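Local coordinates for galactose-binding like protein (Bacteroides thetaiotaomicron, PDB 7M1A) that is a SusE-like protein whose galactose-binding-like, calcium-binding C-terminal domain probably takes part in carbohydrate recognition, with a potential degradative capacity suggested for its family, at the interface of chains A and B. Sequence-based numbering; all coordinates share one arbitrary frame. Chains: chain A/B, Galactose-binding like protein.

The interface of chains A and B. Residues chain A 24-25, 27-28; chain B 10-12, 18.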
loop_
_atom_site.group_PDB
_atom_site.type_symbol
_atom_site.label_atom_id
_atom_site.label_comp_id
_atom_site.label_asym_id
_atom_site.label_seq_id
_atom_site.Cartn_x
_atom_site.Cartn_y
_atom_site.Cartn_z
ATOM N N GLY A 24 4.195 -7.094 8.688
ATOM C CA GLY A 24 4.312 -5.639 8.651
ATOM C C GLY A 24 3.450 -5.019 7.569
ATOM O O GLY A 24 2.908 -5.709 6.718
ATOM N N LYS A 25 3.317 -3.695 7.649
ATOM C CA LYS A 25 2.574 -2.927 6.651
ATOM C C LYS A 25 2.999 -1.484 6.816
ATOM O O LYS A 25 3.277 -0.972 7.904
ATOM C CB LYS A 25 1.047 -2.955 6.948
ATOM C CG LYS A 25 0.280 -2.602 5.684
ATOM C CD LYS A 25 0.264 -3.671 4.620
ATOM C CE LYS A 25 -0.426 -3.102 3.353
ATOM N NZ LYS A 25 0.158 -1.816 2.806
ATOM N N GLU A 27 1.401 1.251 6.556
ATOM C CA GLU A 27 0.499 2.121 7.299
ATOM C C GLU A 27 0.751 1.988 8.802
ATOM O O GLU A 27 0.332 2.843 9.546
ATOM C CB GLU A 27 -0.947 1.694 6.998
ATOM C CG GLU A 27 -1.463 2.052 5.580
ATOM C CD GLU A 27 -1.059 1.163 4.444
ATOM O OE1 GLU A 27 -0.290 0.165 4.600
ATOM O OE2 GLU A 27 -1.633 1.439 3.329
ATOM N N TYR A 28 1.414 0.904 9.238
ATOM C CA TYR A 28 1.661 0.785 10.669
ATOM C C TYR A 28 2.690 1.780 11.206
ATOM O O TYR A 28 2.782 1.900 12.461
ATOM C CB TYR A 28 2.088 -0.672 10.982
ATOM C CG TYR A 28 1.060 -1.749 10.686
ATOM C CD1 TYR A 28 -0.303 -1.464 10.541
ATOM C CD2 TYR A 28 1.466 -3.063 10.511
ATOM C CE1 TYR A 28 -1.190 -2.485 10.252
ATOM C CE2 TYR A 28 0.583 -4.118 10.278
ATOM C CZ TYR A 28 -0.752 -3.813 10.213
ATOM O OH TYR A 28 -1.625 -4.807 9.864
ATOM N N GLU B 10 -3.333 3.151 -2.581
ATOM C CA GLU B 10 -3.666 2.014 -1.723
ATOM C C GLU B 10 -3.988 2.482 -0.304
ATOM O O GLU B 10 -3.465 3.484 0.158
ATOM C CB GLU B 10 -2.447 1.068 -1.767
ATOM C CG GLU B 10 -2.587 -0.251 -0.962
ATOM C CD GLU B 10 -2.044 -0.226 0.459
ATOM O OE1 GLU B 10 -1.960 0.905 1.007
ATOM O OE2 GLU B 10 -1.956 -1.302 1.018
HETATM N N MSE B 11 -4.938 1.785 0.334
HETATM C CA MSE B 11 -5.165 1.963 1.771
HETATM C C MSE B 11 -5.156 0.555 2.375
HETATM O O MSE B 11 -5.221 -0.460 1.678
HETATM C CB MSE B 11 -6.528 2.613 2.022
HETATM C CG MSE B 11 -6.483 4.016 1.493
HETATM SE SE MSE B 11 -8.136 5.014 1.903
HETATM C CE MSE B 11 -7.733 5.289 3.791
ATOM N N TYR B 12 -5.159 0.503 3.690
ATOM C CA TYR B 12 -5.121 -0.771 4.391
ATOM C C TYR B 12 -5.825 -0.558 5.720
ATOM O O TYR B 12 -5.225 0.066 6.620
ATOM C CB TYR B 12 -3.723 -1.353 4.583
ATOM C CG TYR B 12 -3.832 -2.782 5.086
ATOM C CD1 TYR B 12 -4.212 -3.845 4.247
ATOM C CD2 TYR B 12 -3.706 -3.058 6.452
ATOM C CE1 TYR B 12 -4.469 -5.136 4.744
ATOM C CE2 TYR B 12 -3.824 -4.348 6.924
ATOM C CZ TYR B 12 -4.281 -5.357 6.097
ATOM O OH TYR B 12 -4.621 -6.578 6.574
ATOM N N ARG B 18 -4.756 -8.939 2.462
ATOM C CA ARG B 18 -3.551 -8.636 1.688
ATOM C C ARG B 18 -3.745 -9.089 0.255
ATOM O O ARG B 18 -4.400 -10.069 -0.015
ATOM C CB ARG B 18 -2.350 -9.325 2.344
ATOM C CG ARG B 18 -2.026 -8.627 3.669
ATOM C CD ARG B 18 -0.788 -9.202 4.336
ATOM N NE ARG B 18 -0.547 -8.706 5.705
ATOM C CZ ARG B 18 0.252 -7.674 6.029
ATOM N NH1 ARG B 18 0.856 -6.982 5.075
ATOM N NH2 ARG B 18 0.451 -7.352 7.284
HETATM O O HOH W 1 -2.234 4.007 2.514
HETATM O O HOH W 2 -0.861 -7.231 9.897
#
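B:Tyr12 lies beneath the aliphatic stem of A:Lys25, and the pair illustrates how one lysine can serve a subunit contact twice, with its methylenes as an apolar cover and its terminal amine as a clasp for acids. The stem runs over one face of the tyrosine ring, CD off-centre above it and CE 3.8 Å from B:Tyr12 CG. With A:Lys25 CG anti to the backbone N (chi1 -160°), kinks at chi2 and chi4 swing NZ round to two carboxylates. It forms salt bridges with B:Glu10 OE2 (2.8 Å), met from above the carboxylate plane, and with A:Glu27 OE1 of its own chain, on the syn lone pair. A:Glu27 comes in roughly perpendicular to B:Tyr12, its CD 3.7 Å from B:Tyr12 CB. Cutting A:Lys25 back to an alanine is likely to leave the carboxylates of B:Glu10 and A:Glu27 close together without the nitrogen that bridges them, and one ring face of B:Tyr12 without its methylenes. Water 1 joins A:Glu27 OE2 to the backbone O of B:Glu10. The 3-10 helix 26-30 contributes A:Tyr28, also a calcium-site residue, whose ring carries A:Lys25 CB over its centre. The patch recurs by two-fold symmetry, though this dimer may not be the biological one. At the far end, B:Arg18 donates two bent hydrogen bonds to A:Gly24 O, NH1 (2.9 Å) almost in line with the C=O bond and NH2 (3.0 Å) from above the carbonyl plane, while water 2 links NH2 to the phenol OH of A:Tyr28.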